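Local coordinates for Lys-gingipain W83 (Porphyromonas gingivalis, PDB 4ITC), which is a lysine-specific cysteine protease whose K1 adhesin domain, the calcium-binding beta sandwich described here, belongs to a set of adhesin domains that interact with erythrocytes and albumin, at residues 1-12 / 64-72; 24-32 / 42-50. All coordinates share one frame; numbering follows the deposited sequence. Where two conformers were deposited one is given.

Contact 1. Residues 1-12 / 64-72. With CA (calcium ion), chain C; GAI (guanidine), chain G.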
loop_
_atom_site.group_PDB
_atom_site.type_symbol
_atom_site.label_atom_id
_atom_site.label_comp_id
_atom_site.label_asym_id
_atom_site.label_seq_id
_atom_site.Cartn_x
_atom_site.Cartn_y
_atom_site.Cartn_z
ATOM N N GLY A 1 -1.288 23.813 4.725
ATOM C CA GLY A 1 -0.733 22.887 3.682
ATOM C C GLY A 1 -1.703 21.830 3.141
ATOM O O GLY A 1 -2.933 22.007 3.189
ATOM N N THR A 2 -1.132 20.727 2.642
ATOM C CA THR A 2 -1.873 19.642 1.942
ATOM C C THR A 2 -2.870 18.858 2.783
ATOM O O THR A 2 -2.534 18.339 3.853
ATOM C CB THR A 2 -0.880 18.582 1.367
ATOM O OG1 THR A 2 -0.236 19.087 0.194
ATOM C CG2 THR A 2 -1.599 17.288 1.009
ATOM N N THR A 3 -4.097 18.748 2.275
ATOM C CA THR A 3 -4.987 17.683 2.664
ATOM C C THR A 3 -4.983 16.866 1.385
ATOM O O THR A 3 -4.960 17.418 0.250
ATOM C CB THR A 3 -6.421 18.151 3.017
ATOM O OG1 THR A 3 -6.368 19.466 3.538
ATOM C CG2 THR A 3 -7.071 17.234 4.073
ATOM N N LEU A 4 -4.914 15.558 1.552
ATOM C CA LEU A 4 -5.047 14.641 0.425
ATOM C C LEU A 4 -5.971 13.555 0.920
ATOM O O LEU A 4 -5.858 13.097 2.049
ATOM C CB LEU A 4 -3.698 14.061 0.025
ATOM C CG LEU A 4 -3.715 12.922 -1.006
ATOM C CD1 LEU A 4 -2.435 12.961 -1.787
ATOM C CD2 LEU A 4 -3.908 11.560 -0.365
ATOM N N SER A 5 -6.918 13.166 0.083
ATOM C CA SER A 5 -7.795 12.076 0.401
ATOM C C SER A 5 -7.995 11.272 -0.881
ATOM O O SER A 5 -8.476 11.822 -1.874
ATOM C CB SER A 5 -9.133 12.616 0.944
ATOM O OG SER A 5 -9.982 11.532 1.296
ATOM N N GLU A 6 -7.603 9.996 -0.878
ATOM C CA GLU A 6 -7.731 9.177 -2.062
ATOM C C GLU A 6 -8.341 7.838 -1.732
ATOM O O GLU A 6 -7.814 7.042 -0.957
ATOM C CB GLU A 6 -6.413 8.985 -2.792
ATOM C CG GLU A 6 -6.538 8.138 -4.060
ATOM C CD GLU A 6 -7.585 8.665 -5.053
ATOM O OE1 GLU A 6 -7.433 9.854 -5.458
ATOM O OE2 GLU A 6 -8.532 7.932 -5.454
ATOM N N SER A 7 -9.531 7.619 -2.331
ATOM C CA SER A 7 -10.300 6.423 -2.096
ATOM C C SER A 7 -10.115 5.329 -3.121
ATOM O O SER A 7 -10.604 4.205 -2.965
ATOM C CB SER A 7 -11.793 6.786 -1.994
ATOM O OG SER A 7 -12.054 7.562 -0.834
ATOM N N PHE A 8 -9.403 5.624 -4.202
ATOM C CA PHE A 8 -9.158 4.660 -5.263
ATOM C C PHE A 8 -10.417 4.014 -5.866
ATOM O O PHE A 8 -10.393 2.845 -6.259
ATOM C CB PHE A 8 -8.172 3.570 -4.783
ATOM C CG PHE A 8 -6.851 4.113 -4.363
ATOM C CD1 PHE A 8 -5.976 4.644 -5.293
ATOM C CD2 PHE A 8 -6.468 4.069 -3.030
ATOM C CE1 PHE A 8 -4.728 5.177 -4.920
ATOM C CE2 PHE A 8 -5.248 4.597 -2.667
ATOM C CZ PHE A 8 -4.391 5.159 -3.585
ATOM N N GLU A 9 -11.487 4.772 -5.965
ATOM C CA GLU A 9 -12.731 4.228 -6.486
ATOM C C GLU A 9 -12.693 4.136 -7.995
ATOM O O GLU A 9 -13.465 3.376 -8.604
ATOM C CB GLU A 9 -13.945 5.037 -5.990
ATOM C CG GLU A 9 -14.099 4.988 -4.475
ATOM C CD GLU A 9 -14.140 3.578 -3.942
ATOM O OE1 GLU A 9 -14.947 2.766 -4.451
ATOM O OE2 GLU A 9 -13.400 3.249 -2.977
ATOM N N ASN A 10 -11.814 4.912 -8.620
ATOM C CA ASN A 10 -11.620 4.877 -10.068
ATOM C C ASN A 10 -10.162 4.724 -10.456
ATOM O O ASN A 10 -9.639 5.405 -11.331
ATOM C CB ASN A 10 -12.271 6.115 -10.692
ATOM C CG ASN A 10 -13.777 6.042 -10.601
ATOM O OD1 ASN A 10 -14.406 6.696 -9.773
ATOM N ND2 ASN A 10 -14.328 5.190 -11.399
ATOM N N GLY A 11 -9.476 3.819 -9.768
ATOM C CA GLY A 11 -8.129 3.486 -10.134
ATOM C C GLY A 11 -7.106 4.430 -9.508
ATOM O O GLY A 11 -7.386 5.181 -8.591
ATOM N N ILE A 12 -5.898 4.335 -10.040
ATOM C CA ILE A 12 -4.778 5.136 -9.569
ATOM C C ILE A 12 -4.664 6.381 -10.458
ATOM O O ILE A 12 -4.373 6.279 -11.651
ATOM C CB ILE A 12 -3.475 4.341 -9.640
ATOM C CG1 ILE A 12 -3.604 3.034 -8.833
ATOM C CG2 ILE A 12 -2.322 5.207 -9.109
ATOM C CD1 ILE A 12 -2.439 2.099 -9.004
ATOM N N LEU A 64 4.243 2.765 -4.712
ATOM C CA LEU A 64 3.093 3.619 -5.042
ATOM C C LEU A 64 3.345 4.921 -4.289
ATOM O O LEU A 64 3.466 4.917 -3.052
ATOM C CB LEU A 64 1.805 2.967 -4.579
ATOM C CG LEU A 64 0.545 3.803 -4.729
ATOM C CD1 LEU A 64 0.202 4.119 -6.173
ATOM C CD2 LEU A 64 -0.612 3.114 -4.028
ATOM N N ILE A 65 3.399 6.027 -5.033
ATOM C CA ILE A 65 3.880 7.282 -4.497
ATOM C C ILE A 65 2.846 8.379 -4.711
ATOM O O ILE A 65 2.296 8.505 -5.806
ATOM C CB ILE A 65 5.213 7.662 -5.191
ATOM C CG1 ILE A 65 6.301 6.598 -4.893
ATOM C CG2 ILE A 65 5.721 9.040 -4.761
ATOM C CD1 ILE A 65 7.384 6.528 -5.932
ATOM N N THR A 66 2.591 9.139 -3.657
ATOM C CA THR A 66 1.680 10.285 -3.716
ATOM C C THR A 66 2.096 11.360 -4.698
ATOM O O THR A 66 3.245 11.469 -5.093
ATOM C CB THR A 66 1.506 10.940 -2.340
ATOM O OG1 THR A 66 2.744 11.551 -1.982
ATOM C CG2 THR A 66 1.011 9.950 -1.259
ATOM N N PRO A 67 1.116 12.187 -5.094
ATOM C CA PRO A 67 1.497 13.469 -5.656
ATOM C C PRO A 67 2.314 14.289 -4.655
ATOM O O PRO A 67 2.367 13.962 -3.456
ATOM C CB PRO A 67 0.120 14.135 -5.910
ATOM C CG PRO A 67 -0.886 13.086 -5.895
ATOM C CD PRO A 67 -0.343 12.046 -4.964
ATOM N N ALA A 68 2.933 15.348 -5.139
ATOM C CA ALA A 68 3.698 16.209 -4.264
ATOM C C ALA A 68 2.828 16.802 -3.172
ATOM O O ALA A 68 1.694 17.211 -3.423
ATOM C CB ALA A 68 4.333 17.335 -5.075
ATOM N N LEU A 69 3.418 16.934 -1.992
ATOM C CA LEU A 69 2.745 17.349 -0.780
ATOM C C LEU A 69 3.376 18.643 -0.239
ATOM O O LEU A 69 4.544 18.931 -0.477
ATOM C CB LEU A 69 2.880 16.262 0.278
ATOM C CG LEU A 69 2.482 14.837 -0.113
ATOM C CD1 LEU A 69 2.869 13.841 0.971
ATOM C CD2 LEU A 69 0.994 14.736 -0.395
ATOM N N ASP A 70 2.540 19.436 0.453
ATOM C CA ASP A 70 2.945 20.692 1.090
ATOM C C ASP A 70 2.715 20.556 2.580
ATOM O O ASP A 70 1.593 20.701 3.072
ATOM C CB ASP A 70 2.075 21.845 0.531
ATOM C CG ASP A 70 2.469 23.210 1.077
ATOM O OD1 ASP A 70 3.642 23.381 1.465
ATOM O OD2 ASP A 70 1.587 24.101 1.063
ATOM N N LEU A 71 3.797 20.243 3.293
ATOM C CA LEU A 71 3.706 19.884 4.701
ATOM C C LEU A 71 4.782 20.597 5.493
ATOM O O LEU A 71 5.680 19.964 6.072
ATOM C CB LEU A 71 3.852 18.365 4.824
ATOM C CG LEU A 71 2.684 17.558 4.248
ATOM C CD1 LEU A 71 3.023 16.055 4.266
ATOM C CD2 LEU A 71 1.392 17.805 4.976
ATOM N N PRO A 72 4.736 21.937 5.491
ATOM C CA PRO A 72 5.818 22.691 6.154
ATOM C C PRO A 72 5.962 22.433 7.649
ATOM O O PRO A 72 7.064 22.579 8.188
ATOM C CB PRO A 72 5.433 24.169 5.887
ATOM C CG PRO A 72 3.957 24.134 5.678
ATOM C CD PRO A 72 3.643 22.808 5.018
HETATM CA CA CA C . -11.700 2.616 -1.629
HETATM C C GAI G . -0.108 5.377 -12.096
HETATM N N1 GAI G . 1.109 5.545 -11.805
HETATM N N2 GAI G . -0.997 6.362 -11.989
HETATM N N3 GAI G . -0.512 4.181 -12.533
#
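Thr2 meets Asp70 through two hydrogen bonds that run in opposite senses. The backbone N of Thr2 donates to Asp70 O at 2.8 Å, almost straight (170°), while Asp70 N returns a 2.8 Å bond to Thr2 OG1. Thr2 chi1 of -76° sets OG1 beside its own backbone N, so main chain and hydroxyl grip both backbone polar groups, N and O, of Asp70 at once; CG2, anti to that N, is left to pack on Leu69 CD2. Gly1 CA adds a CH...O contact to the same Asp70 carbonyl. Next along, Leu4 CD1 reaches Pro67 CD at 3.9 Å and also touches Leu69 CD2. Thr66 OG1 donates to Pro67 O and is itself bonded to Val149 N. Farther on, contact thins to Phe8 CZ and Ile12 CG2 against the two methyls of Leu64. Phe8 N is satisfied by Glu6 OE2 through its anti lone pair, and Glu6 CG lies over the centre of the Phe8 ring, 3.5 Å above its plane. Ser7 O and Glu9 OE2 bind calcium, whose site Ser41, Gly43, Asp165 and Glu166 complete; Ile12 O takes a weak bond from guanidine. Strand 3-6 pairs with strand 161-171 in one sheet of the sandwich, whereas Leu64 and Ile65 end strand 62-65 of the other, between strands 17-20 and 148-153.

Contact 2. Residues 24-32 / 42-50; sequences DGHGWKPGN and NGCVYSESF. With CA (calcium ion), chain B; CA (calcium ion), chain C.
Strands 29-32 and 43-48 form an antiparallel beta hairpin, their axes 4.3 Å apart at closest approach and 129° between their directions. Lys29 with Tyr46 and Gly31 with Cys44 are hydrogen-bonded pairs, each closed by two backbone bonds; Pro30 with Val45 and Asn32 with Gly43 are non-hydrogen-bonded pairs. Gly31 N donates to Cys44 O nearly straight (177°). CH...O contacts from Trp28 CA, Val45 CA and Gly43 CA supplement these bonds. Trp28, just before strand 29-32, lays its indole on strand 43-48, with Ser47 CB over the centre of the six-membered ring, 3.7 Å from its centroid, a CH-pi contact, and Val45 CG2 against Trp28 CE3. Ser47 OG has its polar partner elsewhere, in His153. Pro30, Val45 and Asn32 lie on one face of the hairpin, Lys29, Tyr46 and Cys44 on the other. Tyr46 chi1 of 72° swings its ring over the neighbouring strand: Lys29 CB lies over one ring face, while Pro30 O and Gly31 CA come to the edge. Lys29 then extends past the ring to Glu48, NZ meeting OE2 at 2.7 Å from above the carboxylate plane in a salt bridge. One water joins Lys29 NZ, Tyr46 OH and Glu48 OE1; another links Tyr46 OH to Pro30 O; a third holds Gly27 O, Glu48 N and Glu48 OE2. At the ends, Asp24 OD1 and His26 O bind one calcium ion, OD1 also accepting from His26 N in an Asx turn, and Gly43 O binds the other. A metal ion thus holds the chain near each end of the hairpin, and the salt bridge, with waters donating to both Glu48 oxygens, would probably keep Glu48 ionised and Lys29 protonated.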
loop_
_atom_site.group_PDB
_atom_site.type_symbol
_atom_site.label_atom_id
_atom_site.label_comp_id
_atom_site.label_asym_id
_atom_site.label_seq_id
_atom_site.Cartn_x
_atom_site.Cartn_y
_atom_site.Cartn_z
ATOM N N ASP A 24 9.690 -6.761 -13.122
ATOM C CA ASP A 24 8.935 -7.938 -13.654
ATOM C C ASP A 24 7.676 -7.598 -14.432
ATOM O O ASP A 24 6.991 -8.491 -14.950
ATOM C CB ASP A 24 8.662 -8.962 -12.535
ATOM C CG ASP A 24 7.634 -8.483 -11.477
ATOM O OD1 ASP A 24 7.232 -7.299 -11.544
ATOM O OD2 ASP A 24 7.305 -9.290 -10.615
ATOM N N GLY A 25 7.319 -6.329 -14.494
ATOM C CA GLY A 25 6.132 -5.912 -15.194
ATOM C C GLY A 25 4.855 -5.924 -14.377
ATOM O O GLY A 25 3.757 -5.709 -14.909
ATOM N N HIS A 26 4.998 -6.253 -13.091
ATOM C CA HIS A 26 3.885 -6.294 -12.147
ATOM C C HIS A 26 4.123 -5.252 -11.065
ATOM O O HIS A 26 5.143 -5.276 -10.420
ATOM C CB HIS A 26 3.789 -7.660 -11.471
ATOM C CG HIS A 26 3.588 -8.774 -12.426
ATOM N ND1 HIS A 26 2.342 -9.187 -12.825
ATOM C CD2 HIS A 26 4.475 -9.595 -13.026
ATOM C CE1 HIS A 26 2.479 -10.180 -13.689
ATOM N NE2 HIS A 26 3.762 -10.450 -13.817
ATOM N N GLY A 27 3.187 -4.323 -10.903
ATOM C CA GLY A 27 3.302 -3.281 -9.879
ATOM C C GLY A 27 2.009 -3.162 -9.105
ATOM O O GLY A 27 1.121 -4.035 -9.167
ATOM N N TRP A 28 1.867 -2.025 -8.433
ATOM C CA TRP A 28 0.604 -1.706 -7.762
ATOM C C TRP A 28 -0.468 -1.512 -8.845
ATOM O O TRP A 28 -0.197 -0.869 -9.873
ATOM C CB TRP A 28 0.709 -0.422 -6.923
ATOM C CG TRP A 28 1.502 -0.603 -5.655
ATOM C CD1 TRP A 28 2.847 -0.378 -5.452
ATOM C CD2 TRP A 28 0.976 -1.023 -4.401
ATOM N NE1 TRP A 28 3.176 -0.671 -4.160
ATOM C CE2 TRP A 28 2.039 -1.048 -3.479
ATOM C CE3 TRP A 28 -0.304 -1.401 -3.973
ATOM C CZ2 TRP A 28 1.869 -1.413 -2.151
ATOM C CZ3 TRP A 28 -0.484 -1.772 -2.662
ATOM C CH2 TRP A 28 0.610 -1.793 -1.753
ATOM N N LYS A 29 -1.650 -2.054 -8.608
ATOM C CA LYS A 29 -2.735 -2.134 -9.609
ATOM C C LYS A 29 -4.041 -1.741 -8.937
ATOM O O LYS A 29 -4.225 -1.930 -7.752
ATOM C CB LYS A 29 -2.879 -3.579 -10.085
ATOM C CG LYS A 29 -1.766 -4.064 -10.951
ATOM C CD LYS A 29 -1.859 -5.568 -11.125
ATOM C CE LYS A 29 -0.682 -6.113 -11.892
ATOM N NZ LYS A 29 -0.894 -7.553 -12.197
ATOM N N PRO A 30 -4.985 -1.237 -9.705
ATOM C CA PRO A 30 -6.328 -0.998 -9.204
ATOM C C PRO A 30 -7.101 -2.295 -9.003
ATOM O O PRO A 30 -7.100 -3.167 -9.884
ATOM C CB PRO A 30 -6.969 -0.183 -10.344
ATOM C CG PRO A 30 -6.243 -0.619 -11.554
ATOM C CD PRO A 30 -4.838 -0.911 -11.128
ATOM N N GLY A 31 -7.796 -2.393 -7.870
ATOM C CA GLY A 31 -8.643 -3.521 -7.570
ATOM C C GLY A 31 -10.042 -3.021 -7.325
ATOM O O GLY A 31 -10.235 -1.910 -6.840
ATOM N N ASN A 32 -11.024 -3.840 -7.661
ATOM C CA ASN A 32 -12.378 -3.521 -7.219
ATOM C C ASN A 32 -13.249 -4.720 -7.017
ATOM O O ASN A 32 -12.885 -5.851 -7.392
ATOM C CB ASN A 32 -13.052 -2.575 -8.182
ATOM C CG ASN A 32 -12.824 -2.962 -9.581
ATOM O OD1 ASN A 32 -11.990 -2.373 -10.295
ATOM N ND2 ASN A 32 -13.499 -4.030 -9.984
ATOM N N ASN A 42 -15.809 0.198 -2.899
ATOM C CA ASN A 42 -15.749 -0.653 -4.083
ATOM C C ASN A 42 -14.340 -0.870 -4.680
ATOM O O ASN A 42 -14.063 -1.860 -5.367
ATOM C CB ASN A 42 -16.613 0.040 -5.151
ATOM C CG ASN A 42 -16.994 -0.877 -6.302
ATOM O OD1 ASN A 42 -17.682 -1.879 -6.096
ATOM N ND2 ASN A 42 -16.595 -0.514 -7.520
ATOM N N GLY A 43 -13.490 0.113 -4.482
ATOM C CA GLY A 43 -12.172 0.171 -5.109
ATOM C C GLY A 43 -11.024 0.315 -4.134
ATOM O O GLY A 43 -11.166 0.866 -3.048
ATOM N N CYS A 44 -9.893 -0.256 -4.518
ATOM C CA CYS A 44 -8.652 -0.133 -3.736
ATOM C C CYS A 44 -7.480 -0.335 -4.664
ATOM O O CYS A 44 -7.659 -0.335 -5.882
ATOM C CB CYS A 44 -8.619 -1.127 -2.611
ATOM S SG CYS A 44 -8.522 -2.861 -3.073
ATOM N N VAL A 45 -6.264 -0.455 -4.110
ATOM C CA VAL A 45 -5.113 -0.862 -4.887
ATOM C C VAL A 45 -4.490 -2.089 -4.241
ATOM O O VAL A 45 -4.675 -2.351 -3.070
ATOM C CB VAL A 45 -4.049 0.258 -5.010
ATOM C CG1 VAL A 45 -4.649 1.417 -5.787
ATOM C CG2 VAL A 45 -3.559 0.704 -3.659
ATOM N N TYR A 46 -3.761 -2.846 -5.057
ATOM C CA TYR A 46 -3.132 -4.058 -4.572
ATOM C C TYR A 46 -1.834 -4.338 -5.308
ATOM O O TYR A 46 -1.572 -3.821 -6.407
ATOM C CB TYR A 46 -4.058 -5.257 -4.693
ATOM C CG TYR A 46 -4.281 -5.740 -6.104
ATOM C CD1 TYR A 46 -5.186 -5.098 -6.946
ATOM C CD2 TYR A 46 -3.621 -6.839 -6.585
ATOM C CE1 TYR A 46 -5.416 -5.558 -8.207
ATOM C CE2 TYR A 46 -3.836 -7.316 -7.870
ATOM C CZ TYR A 46 -4.736 -6.659 -8.688
ATOM O OH TYR A 46 -4.966 -7.132 -9.986
ATOM N N SER A 47 -0.979 -5.129 -4.656
ATOM C CA SER A 47 0.283 -5.542 -5.212
ATOM C C SER A 47 0.484 -7.019 -4.891
ATOM O O SER A 47 0.136 -7.506 -3.810
ATOM C CB SER A 47 1.405 -4.696 -4.635
ATOM O OG SER A 47 2.672 -5.107 -5.080
ATOM N N GLU A 48 1.039 -7.752 -5.868
ATOM C CA GLU A 48 1.115 -9.209 -5.860
ATOM C C GLU A 48 2.475 -9.752 -5.428
ATOM O O GLU A 48 3.527 -9.373 -5.984
ATOM C CB GLU A 48 0.853 -9.716 -7.281
ATOM C CG GLU A 48 -0.520 -9.356 -7.812
ATOM C CD GLU A 48 -0.575 -9.384 -9.323
ATOM O OE1 GLU A 48 -1.394 -10.207 -9.832
ATOM O OE2 GLU A 48 0.203 -8.646 -9.996
ATOM N N SER A 49 2.460 -10.735 -4.517
ATOM C CA SER A 49 3.606 -11.621 -4.323
ATOM C C SER A 49 3.438 -12.998 -4.953
ATOM O O SER A 49 4.378 -13.805 -4.922
ATOM C CB SER A 49 3.919 -11.758 -2.825
ATOM O OG SER A 49 2.994 -12.575 -2.190
ATOM N N PHE A 50 2.257 -13.248 -5.520
ATOM C CA PHE A 50 1.933 -14.453 -6.284
ATOM C C PHE A 50 0.842 -14.023 -7.244
ATOM O O PHE A 50 -0.115 -13.376 -6.831
ATOM C CB PHE A 50 1.405 -15.537 -5.348
ATOM C CG PHE A 50 1.050 -16.848 -6.047
ATOM C CD1 PHE A 50 -0.209 -17.029 -6.569
ATOM C CD2 PHE A 50 2.009 -17.821 -6.236
ATOM C CE1 PHE A 50 -0.547 -18.207 -7.223
ATOM C CE2 PHE A 50 1.691 -19.005 -6.889
ATOM C CZ PHE A 50 0.416 -19.181 -7.371
HETATM CA CA CA B . 7.327 -5.714 -9.752
HETATM CA CA CA C . -11.700 2.616 -1.629
HETATM O O HOH W 1 6.539 -7.733 -8.645
HETATM O O HOH W 2 1.442 -6.700 -8.643
HETATM O O HOH W 3 -3.620 -9.119 -11.409
HETATM O O HOH W 4 -6.093 -5.101 -11.688
#

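From the N terminus, the chain runs along strand 3-6, through the calcium ligands Ser7 and Glu9 and strand 17-20, then enters contact 2, whose hairpin closes the short loop between residues 32 and 42. Contact 1 closes only when residues 64-72 return to the N-terminal segment, so contact 2 is nested inside the larger loop. Their centres lie about 18 Å apart, yet they meet: Phe8 CD1 packs on Val45 CG1 at 3.5 Å, Leu64 lies against Trp28, and one calcium ion takes ligands from Ser7, Glu9 and Gly43. Strands 3-6 and 43-48 both pair with strand 161-171, while contact 1 brings in strand 62-65 from the second sheet.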